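Local structure of caspase-1 subunit p19/18 (Spodoptera frugiperda, 1M72) at residues C[60-65]-C[208-213]; C[77-83]-C[116-121]; C[216-221]-C[262-267]. The protein is a caspase, a cysteine protease that probably acts in the caspase activation cascade that executes apoptosis. The contacts are given in a common frame with arbitrary orientation. Numbering follows the deposited sequence.

Contact 1: residues C[60-65]-C[208-213]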
loop_
_atom_site.group_PDB
_atom_site.type_symbol
_atom_site.label_atom_id
_atom_site.label_comp_id
_atom_site.label_asym_id
_atom_site.label_seq_id
_atom_site.Cartn_x
_atom_site.Cartn_y
_atom_site.Cartn_z
ATOM N N ASN C 60 3.602 24.509 -3.709
ATOM C CA ASN C 60 4.695 23.762 -3.117
ATOM C C ASN C 60 5.001 22.459 -3.913
ATOM O O ASN C 60 6.139 22.171 -4.222
ATOM C CB ASN C 60 4.251 23.455 -1.687
ATOM C CG ASN C 60 5.355 22.964 -0.793
ATOM O OD1 ASN C 60 6.550 22.921 -1.170
ATOM N ND2 ASN C 60 4.964 22.584 0.439
ATOM N N LEU C 61 3.980 21.683 -4.268
ATOM C CA LEU C 61 4.229 20.420 -4.968
ATOM C C LEU C 61 4.736 20.699 -6.393
ATOM O O LEU C 61 5.643 20.053 -6.898
ATOM C CB LEU C 61 2.948 19.559 -4.985
ATOM C CG LEU C 61 3.104 18.199 -5.673
ATOM C CD1 LEU C 61 4.142 17.325 -4.938
ATOM C CD2 LEU C 61 1.774 17.509 -5.726
ATOM N N SER C 62 4.120 21.671 -7.027
ATOM C CA SER C 62 4.507 22.078 -8.358
ATOM C C SER C 62 5.990 22.491 -8.362
ATOM O O SER C 62 6.751 22.096 -9.235
ATOM C CB SER C 62 3.637 23.265 -8.794
ATOM O OG SER C 62 4.135 23.845 -9.985
ATOM N N LYS C 63 6.396 23.285 -7.375
ATOM C CA LYS C 63 7.773 23.727 -7.325
ATOM C C LYS C 63 8.784 22.587 -7.136
ATOM O O LYS C 63 9.820 22.531 -7.821
ATOM C CB LYS C 63 7.959 24.760 -6.213
ATOM C CG LYS C 63 9.422 25.096 -5.938
ATOM C CD LYS C 63 9.603 26.418 -5.140
ATOM C CE LYS C 63 11.116 26.726 -4.910
ATOM N NZ LYS C 63 11.367 28.072 -4.303
ATOM N N VAL C 64 8.508 21.683 -6.208
ATOM C CA VAL C 64 9.457 20.613 -6.020
ATOM C C VAL C 64 9.473 19.630 -7.203
ATOM O O VAL C 64 10.538 19.167 -7.607
ATOM C CB VAL C 64 9.240 19.885 -4.679
ATOM C CG1 VAL C 64 7.974 18.978 -4.745
ATOM C CG2 VAL C 64 10.506 19.092 -4.342
ATOM N N LEU C 65 8.320 19.329 -7.791
ATOM C CA LEU C 65 8.311 18.420 -8.921
ATOM C C LEU C 65 9.053 19.028 -10.146
ATOM O O LEU C 65 9.607 18.302 -10.973
ATOM C CB LEU C 65 6.873 18.025 -9.271
ATOM C CG LEU C 65 6.122 17.339 -8.119
ATOM C CD1 LEU C 65 4.693 17.056 -8.530
ATOM C CD2 LEU C 65 6.835 16.031 -7.736
ATOM N N LEU C 208 5.210 15.662 2.360
ATOM C CA LEU C 208 5.661 15.122 1.087
ATOM C C LEU C 208 6.676 16.078 0.397
ATOM O O LEU C 208 7.745 15.654 -0.009
ATOM C CB LEU C 208 4.453 14.887 0.171
ATOM C CG LEU C 208 4.792 14.393 -1.251
ATOM C CD1 LEU C 208 5.522 13.029 -1.167
ATOM C CD2 LEU C 208 3.516 14.303 -2.130
ATOM N N CYS C 209 6.324 17.364 0.298
ATOM C CA CYS C 209 7.162 18.369 -0.330
ATOM C C CYS C 209 8.494 18.559 0.393
ATOM O O CYS C 209 9.555 18.700 -0.263
ATOM C CB CYS C 209 6.397 19.689 -0.448
ATOM S SG CYS C 209 5.068 19.569 -1.687
ATOM N N GLU C 210 8.454 18.537 1.723
ATOM C CA GLU C 210 9.678 18.662 2.510
ATOM C C GLU C 210 10.624 17.469 2.279
ATOM O O GLU C 210 11.826 17.652 2.098
ATOM C CB GLU C 210 9.367 18.794 4.017
ATOM C CG GLU C 210 10.617 18.947 4.896
ATOM C CD GLU C 210 10.309 19.363 6.359
ATOM O OE1 GLU C 210 9.597 18.621 7.082
ATOM O OE2 GLU C 210 10.791 20.439 6.801
ATOM N N GLU C 211 10.097 16.250 2.258
ATOM C CA GLU C 211 10.957 15.082 2.061
ATOM C C GLU C 211 11.518 15.037 0.632
ATOM O O GLU C 211 12.668 14.613 0.416
ATOM C CB GLU C 211 10.172 13.805 2.353
ATOM C CG GLU C 211 11.001 12.688 2.893
ATOM C CD GLU C 211 11.850 13.111 4.095
ATOM O OE1 GLU C 211 11.288 13.543 5.125
ATOM O OE2 GLU C 211 13.086 13.001 3.997
ATOM N N LEU C 212 10.696 15.458 -0.333
ATOM C CA LEU C 212 11.107 15.519 -1.727
ATOM C C LEU C 212 12.191 16.582 -1.890
ATOM O O LEU C 212 13.133 16.377 -2.648
ATOM C CB LEU C 212 9.929 15.849 -2.647
ATOM C CG LEU C 212 8.956 14.684 -2.913
ATOM C CD1 LEU C 212 7.822 15.121 -3.837
ATOM C CD2 LEU C 212 9.734 13.487 -3.531
ATOM N N ARG C 213 12.071 17.714 -1.191
ATOM C CA ARG C 213 13.117 18.738 -1.281
ATOM C C ARG C 213 14.456 18.226 -0.704
ATOM O O ARG C 213 15.500 18.435 -1.302
ATOM C CB ARG C 213 12.712 20.010 -0.532
ATOM C CG ARG C 213 12.001 21.044 -1.359
ATOM C CD ARG C 213 11.694 22.275 -0.484
ATOM N NE ARG C 213 10.279 22.361 -0.084
ATOM C CZ ARG C 213 9.802 22.088 1.131
ATOM N NH1 ARG C 213 10.624 21.709 2.108
ATOM N NH2 ARG C 213 8.492 22.160 1.364
#
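Helices 54-67 and 203-215 run almost side by side here, their segment axes 9.6 Å apart at closest approach and only 17° from parallel. Apolar packing dominates. Cys-209 points straight at the partner helix, and its SG lies 3.5 Å from Leu-61 CA and 4.3 Å from Val-64 CG1, so the small thiol sits close against the opposing backbone. One turn on, Val-64 points back, its CG2 reaching Leu-212 CB at 3.7 Å and Arg-213 CG at 3.9 Å. Deeper toward the sheet the leucines meet through their methyl groups: Leu-61 CD1 is 4.2 Å from Leu-208 CD2, and Leu-65 CD2 is 4.1 Å from Leu-212 CD1. This is the layered caspase fold: both helices pack on one face of the central six-stranded sheet, with Leu-61 and Leu-65 also touching strands 31-39 and 98-106, while Leu-208 and Leu-212 lean on helix 221-235. The probable propeptide, residues 157-167, lies between the two helices in the chain, consistent with their belonging to the large and small subunit. The polar component is a single hydrogen bond at the outer margin, where Arg-213 NH2 donates to Asn-60 OD1 at 3.3 Å, nearly linear at 175° and near the guanidinium plane.

Contact 2: residues C[77-83]-C[116-121]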
loop_
_atom_site.group_PDB
_atom_site.type_symbol
_atom_site.label_atom_id
_atom_site.label_comp_id
_atom_site.label_asym_id
_atom_site.label_seq_id
_atom_site.Cartn_x
_atom_site.Cartn_y
_atom_site.Cartn_z
ATOM N N ASN C 77 -9.764 23.591 -10.126
ATOM C CA ASN C 77 -11.208 23.381 -10.029
ATOM C C ASN C 77 -12.011 22.852 -11.197
ATOM O O ASN C 77 -13.020 23.443 -11.562
ATOM C CB ASN C 77 -11.841 24.691 -9.563
ATOM C CG ASN C 77 -11.250 25.145 -8.262
ATOM O OD1 ASN C 77 -11.276 24.406 -7.270
ATOM N ND2 ASN C 77 -10.674 26.343 -8.254
ATOM N N LEU C 78 -11.610 21.723 -11.750
ATOM C CA LEU C 78 -12.321 21.175 -12.869
ATOM C C LEU C 78 -13.565 20.386 -12.426
ATOM O O LEU C 78 -13.672 19.955 -11.272
ATOM C CB LEU C 78 -11.388 20.263 -13.675
ATOM C CG LEU C 78 -10.116 20.768 -14.388
ATOM C CD1 LEU C 78 -9.584 19.619 -15.289
ATOM C CD2 LEU C 78 -10.412 22.027 -15.281
ATOM N N LYS C 79 -14.513 20.240 -13.361
ATOM C CA LYS C 79 -15.720 19.463 -13.174
ATOM C C LYS C 79 -15.282 18.005 -13.416
ATOM O O LYS C 79 -14.254 17.755 -14.056
ATOM C CB LYS C 79 -16.772 19.861 -14.207
ATOM C CG LYS C 79 -17.379 21.251 -13.970
ATOM C CD LYS C 79 -18.292 21.680 -15.103
ATOM C CE LYS C 79 -19.603 20.899 -15.090
ATOM N NZ LYS C 79 -20.537 21.334 -16.189
ATOM N N SER C 80 -16.057 17.051 -12.928
ATOM C CA SER C 80 -15.684 15.661 -13.088
ATOM C C SER C 80 -15.380 15.189 -14.521
ATOM O O SER C 80 -14.471 14.369 -14.751
ATOM C CB SER C 80 -16.753 14.775 -12.475
ATOM O OG SER C 80 -16.434 13.415 -12.692
ATOM N N GLU C 81 -16.123 15.718 -15.481
ATOM C CA GLU C 81 -15.934 15.312 -16.857
ATOM C C GLU C 81 -14.660 15.891 -17.412
ATOM O O GLU C 81 -14.078 15.341 -18.342
ATOM C CB GLU C 81 -17.128 15.753 -17.721
ATOM C CG GLU C 81 -18.472 15.105 -17.311
ATOM C CD GLU C 81 -18.505 13.580 -17.489
ATOM O OE1 GLU C 81 -17.600 12.889 -16.949
ATOM O OE2 GLU C 81 -19.447 13.073 -18.162
ATOM N N GLU C 82 -14.247 17.016 -16.841
ATOM C CA GLU C 82 -13.043 17.680 -17.283
ATOM C C GLU C 82 -11.838 16.897 -16.816
ATOM O O GLU C 82 -10.902 16.696 -17.576
ATOM C CB GLU C 82 -12.984 19.092 -16.732
ATOM C CG GLU C 82 -14.220 19.903 -17.033
ATOM C CD GLU C 82 -14.012 21.388 -16.779
ATOM O OE1 GLU C 82 -13.787 22.108 -17.767
ATOM O OE2 GLU C 82 -14.052 21.842 -15.609
ATOM N N ILE C 83 -11.854 16.468 -15.564
ATOM C CA ILE C 83 -10.760 15.681 -15.033
ATOM C C ILE C 83 -10.683 14.383 -15.870
ATOM O O ILE C 83 -9.616 14.002 -16.384
ATOM C CB ILE C 83 -11.019 15.315 -13.557
ATOM C CG1 ILE C 83 -10.998 16.580 -12.701
ATOM C CG2 ILE C 83 -10.001 14.263 -13.078
ATOM C CD1 ILE C 83 -11.427 16.364 -11.248
ATOM N N ALA C 116 -15.116 16.493 -7.534
ATOM C CA ALA C 116 -14.680 17.400 -8.589
ATOM C C ALA C 116 -15.370 18.711 -8.169
ATOM O O ALA C 116 -15.863 18.822 -7.053
ATOM C CB ALA C 116 -15.213 16.944 -9.917
ATOM N N LYS C 117 -15.444 19.694 -9.060
ATOM C CA LYS C 117 -16.101 20.940 -8.699
ATOM C C LYS C 117 -17.604 20.733 -8.586
ATOM O O LYS C 117 -18.244 21.252 -7.678
ATOM C CB LYS C 117 -15.835 22.020 -9.748
ATOM C CG LYS C 117 -16.597 23.315 -9.452
ATOM C CD LYS C 117 -16.239 24.421 -10.406
ATOM C CE LYS C 117 -16.984 24.254 -11.688
ATOM N NZ LYS C 117 -16.535 25.260 -12.681
ATOM N N ASP C 118 -18.141 19.935 -9.502
ATOM C CA ASP C 118 -19.569 19.660 -9.587
ATOM C C ASP C 118 -20.108 18.377 -8.948
ATOM O O ASP C 118 -21.215 18.365 -8.432
ATOM C CB ASP C 118 -19.959 19.678 -11.069
ATOM C CG ASP C 118 -19.187 18.630 -11.882
ATOM O OD1 ASP C 118 -18.108 18.191 -11.435
ATOM O OD2 ASP C 118 -19.647 18.247 -12.970
ATOM N N THR C 119 -19.371 17.278 -8.989
ATOM C CA THR C 119 -19.916 16.057 -8.415
ATOM C C THR C 119 -18.763 15.124 -8.065
ATOM O O THR C 119 -17.618 15.512 -8.234
ATOM C CB THR C 119 -20.918 15.392 -9.423
ATOM O OG1 THR C 119 -21.481 14.209 -8.841
ATOM C CG2 THR C 119 -20.210 15.060 -10.757
ATOM N N HIS C 120 -19.050 13.923 -7.566
ATOM C CA HIS C 120 -17.977 12.999 -7.170
ATOM C C HIS C 120 -17.730 11.842 -8.147
ATOM O O HIS C 120 -18.577 11.514 -8.965
ATOM C CB HIS C 120 -18.291 12.402 -5.803
ATOM C CG HIS C 120 -19.597 11.689 -5.778
ATOM N ND1 HIS C 120 -19.743 10.397 -6.239
ATOM C CD2 HIS C 120 -20.845 12.135 -5.497
ATOM C CE1 HIS C 120 -21.025 10.080 -6.250
ATOM N NE2 HIS C 120 -21.714 11.118 -5.807
ATOM N N TYR C 121 -16.553 11.241 -8.052
ATOM C CA TYR C 121 -16.190 10.109 -8.886
ATOM C C TYR C 121 -15.349 9.153 -8.029
ATOM O O TYR C 121 -14.926 9.492 -6.889
ATOM C CB TYR C 121 -15.403 10.580 -10.101
ATOM C CG TYR C 121 -14.162 11.329 -9.733
ATOM C CD1 TYR C 121 -12.933 10.679 -9.632
ATOM C CD2 TYR C 121 -14.211 12.691 -9.461
ATOM C CE1 TYR C 121 -11.760 11.383 -9.271
ATOM C CE2 TYR C 121 -13.052 13.399 -9.100
ATOM C CZ TYR C 121 -11.831 12.731 -9.010
ATOM O OH TYR C 121 -10.710 13.435 -8.649
HETATM O O HOH W 1 -18.673 11.849 -11.975
#
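Two short hydrogen bonds hold the start of helix 80-92 to a hairpin turn: Ser-80 N donates to Asp-118 OD1 at 2.8 Å, and Lys-117 N donates to Leu-78 O, also at 2.8 Å. The first matters because Ser-80 opens the helix, where a backbone NH has no acceptor in a preceding turn; a carboxylate from another part of the chain supplies it. Lys-79, at the N-cap, gives its own N to Glu-82 OE2 at 2.8 Å, the interaction that forms one half of a capping box. The partner segment is mostly the turn of a hairpin in the small antiparallel sheet, leading from strand 113-115 into strand 120-121; Ala-116 N bonds to Thr-119 O at 2.8 Å across the turn. Water 1 adds a bridge, 2.8 Å from Ser-80 OG and donating to His-120 O at 3.0 Å. The charges of Lys-79 NZ and Asp-118 OD2, 4.5 Å apart, stop short of a salt bridge. Packing fills in below: Ala-116 CB lies 3.1 Å from Ser-80 N, and Ile-83 CD1 meets Ala-116 CB at 4.1 Å and Tyr-121 CE2 at 4.0 Å. Ile-83 also touches Phe-38 of strand 31-39 and His-40.

Contact 3: residues C[216-221]-C[262-267]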
loop_
_atom_site.group_PDB
_atom_site.type_symbol
_atom_site.label_atom_id
_atom_site.label_comp_id
_atom_site.label_asym_id
_atom_site.label_seq_id
_atom_site.Cartn_x
_atom_site.Cartn_y
_atom_site.Cartn_z
ATOM N N GLY C 216 14.708 13.869 -2.451
ATOM C CA GLY C 216 13.991 13.442 -3.646
ATOM C C GLY C 216 14.800 12.862 -4.796
ATOM O O GLY C 216 14.304 12.045 -5.603
ATOM N N THR C 217 16.063 13.254 -4.865
ATOM C CA THR C 217 16.947 12.797 -5.932
ATOM C C THR C 217 17.680 11.510 -5.616
ATOM O O THR C 217 18.003 10.742 -6.507
ATOM C CB THR C 217 18.040 13.860 -6.225
ATOM O OG1 THR C 217 17.437 15.121 -6.582
ATOM C CG2 THR C 217 18.901 13.392 -7.357
ATOM N N GLU C 218 17.914 11.257 -4.336
ATOM C CA GLU C 218 18.724 10.120 -3.929
ATOM C C GLU C 218 18.100 8.989 -3.192
ATOM O O GLU C 218 18.713 7.931 -3.097
ATOM C CB GLU C 218 19.867 10.610 -3.049
ATOM C CG GLU C 218 20.494 11.885 -3.512
ATOM C CD GLU C 218 20.871 12.800 -2.346
ATOM O OE1 GLU C 218 19.942 13.403 -1.731
ATOM O OE2 GLU C 218 22.093 12.899 -2.058
ATOM N N ARG C 219 16.913 9.187 -2.646
ATOM C CA ARG C 219 16.297 8.142 -1.851
ATOM C C ARG C 219 15.223 7.404 -2.637
ATOM O O ARG C 219 14.534 8.024 -3.436
ATOM C CB ARG C 219 15.746 8.825 -0.618
ATOM C CG ARG C 219 14.921 8.029 0.301
ATOM C CD ARG C 219 14.756 8.846 1.568
ATOM N NE ARG C 219 16.011 8.890 2.306
ATOM C CZ ARG C 219 16.254 9.630 3.389
ATOM N NH1 ARG C 219 15.326 10.439 3.908
ATOM N NH2 ARG C 219 17.447 9.531 3.968
ATOM N N ASP C 220 15.092 6.084 -2.447
ATOM C CA ASP C 220 14.043 5.373 -3.168
ATOM C C ASP C 220 12.653 5.787 -2.602
ATOM O O ASP C 220 12.508 6.131 -1.404
ATOM C CB ASP C 220 14.275 3.863 -3.141
ATOM C CG ASP C 220 13.804 3.208 -1.859
ATOM O OD1 ASP C 220 12.586 2.913 -1.767
ATOM O OD2 ASP C 220 14.658 2.999 -0.956
ATOM N N ILE C 221 11.674 5.773 -3.510
ATOM C CA ILE C 221 10.315 6.223 -3.270
ATOM C C ILE C 221 9.651 5.608 -2.035
ATOM O O ILE C 221 9.095 6.338 -1.199
ATOM C CB ILE C 221 9.435 6.049 -4.602
ATOM C CG1 ILE C 221 8.238 7.015 -4.588
ATOM C CG2 ILE C 221 8.866 4.640 -4.711
ATOM C CD1 ILE C 221 8.597 8.395 -4.196
ATOM N N LEU C 262 12.759 -0.651 -7.644
ATOM C CA LEU C 262 12.961 0.468 -6.752
ATOM C C LEU C 262 12.938 1.721 -7.592
ATOM O O LEU C 262 13.357 1.717 -8.741
ATOM C CB LEU C 262 14.292 0.345 -6.006
ATOM C CG LEU C 262 14.477 -0.739 -4.943
ATOM C CD1 LEU C 262 15.943 -0.799 -4.601
ATOM C CD2 LEU C 262 13.695 -0.438 -3.671
ATOM N N LEU C 263 12.431 2.786 -7.013
ATOM C CA LEU C 263 12.372 4.049 -7.734
ATOM C C LEU C 263 13.225 5.162 -7.099
ATOM O O LEU C 263 12.926 5.673 -6.019
ATOM C CB LEU C 263 10.901 4.515 -7.882
ATOM C CG LEU C 263 10.676 5.945 -8.413
ATOM C CD1 LEU C 263 11.535 6.244 -9.633
ATOM C CD2 LEU C 263 9.234 6.110 -8.729
ATOM N N VAL C 264 14.318 5.499 -7.763
ATOM C CA VAL C 264 15.201 6.579 -7.340
ATOM C C VAL C 264 15.212 7.550 -8.517
ATOM O O VAL C 264 15.576 7.180 -9.632
ATOM C CB VAL C 264 16.595 6.044 -7.055
ATOM C CG1 VAL C 264 17.608 7.182 -7.090
ATOM C CG2 VAL C 264 16.593 5.353 -5.684
ATOM N N PHE C 265 14.767 8.780 -8.298
ATOM C CA PHE C 265 14.703 9.744 -9.392
ATOM C C PHE C 265 16.020 10.100 -10.101
ATOM O O PHE C 265 16.055 10.167 -11.343
ATOM C CB PHE C 265 13.990 11.033 -8.939
ATOM C CG PHE C 265 12.482 10.890 -8.869
ATOM C CD1 PHE C 265 11.752 10.515 -10.004
ATOM C CD2 PHE C 265 11.795 11.108 -7.666
ATOM C CE1 PHE C 265 10.354 10.358 -9.940
ATOM C CE2 PHE C 265 10.400 10.956 -7.580
ATOM C CZ PHE C 265 9.671 10.580 -8.714
ATOM N N GLY C 266 17.083 10.308 -9.315
ATOM C CA GLY C 266 18.364 10.668 -9.884
ATOM C C GLY C 266 18.251 12.106 -10.309
ATOM O O GLY C 266 17.345 12.779 -9.864
ATOM N N LYS C 267 19.172 12.587 -11.131
ATOM C CA LYS C 267 19.081 13.954 -11.618
ATOM C C LYS C 267 19.113 13.807 -13.121
ATOM O O LYS C 267 19.892 13.020 -13.655
ATOM C CB LYS C 267 20.276 14.804 -11.193
ATOM C CG LYS C 267 20.766 14.570 -9.793
ATOM C CD LYS C 267 21.801 15.626 -9.381
ATOM C CE LYS C 267 21.183 16.701 -8.484
ATOM N NZ LYS C 267 20.695 16.154 -7.167
HETATM O O HOH W 2 11.292 2.311 -4.439
#
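Val-264 straddles the bend of loop 216-221: with chi1 in the t well, its CG1 lies 3.6 Å from Thr-217 O while its CG2 lies 3.6 Å from Asp-220 CA. A backbone hydrogen bond is made near each end of that bend, from Gly-266 N to Thr-217 O at 3.0 Å and from Ile-221 N to Leu-263 O at 2.8 Å. Leu-263 O also receives a CA-H...O contact from Asp-220 CA at 3.1 Å. The p rotamer of Asp-220 puts its carboxylate over the start of the next helix, where OD2 bonds to Thr-223 OG1; OD1 accepts from water 2 at 3.0 Å, and that water takes Leu-263 N at 2.9 Å. Phe-265, in m, brings its ring edge to Gly-216 O, 3.4 Å from CD2, and also touches Met-27 and Leu-144. Ile-221 turns inward, its CG2 3.8 Å from Leu-263 CB. The m chi1 of Lys-267 sets its CG 3.3 Å from Thr-217 CG2, and the later bend brings NZ to 3.5 Å from Thr-217 OG1. Leu-262 packs on Phe-227 of the second subunit. The arrangement is an N-capped helix start, Asp-220 leading helix 221-235, fastened to the irregular segment near the C-terminus of the caspase small subunit.

Overall arrangement
Contacts 1 and 3 are neighbours, centres 13 Å apart, because helix 203-215 runs out of contact 1 directly into loop 216-221. A long, weak ion pair joins them, Glu-211 OE2 to Arg-219 NH1 at 3.4 Å. Contact 2 lies apart, its centre 25 Å from that of contact 1 and 32 Å from that of contact 3, on the opposite side of the chain's centre from contact 3. Along the chain it is nested within the loop that contact 1 closes. It is also the one near catalysis: the Asn-77 side chain is about 9 Å from that of His-108, the probable catalytic histidine, whereas contacts 1 and 3 lie away from His-108 and Cys-150.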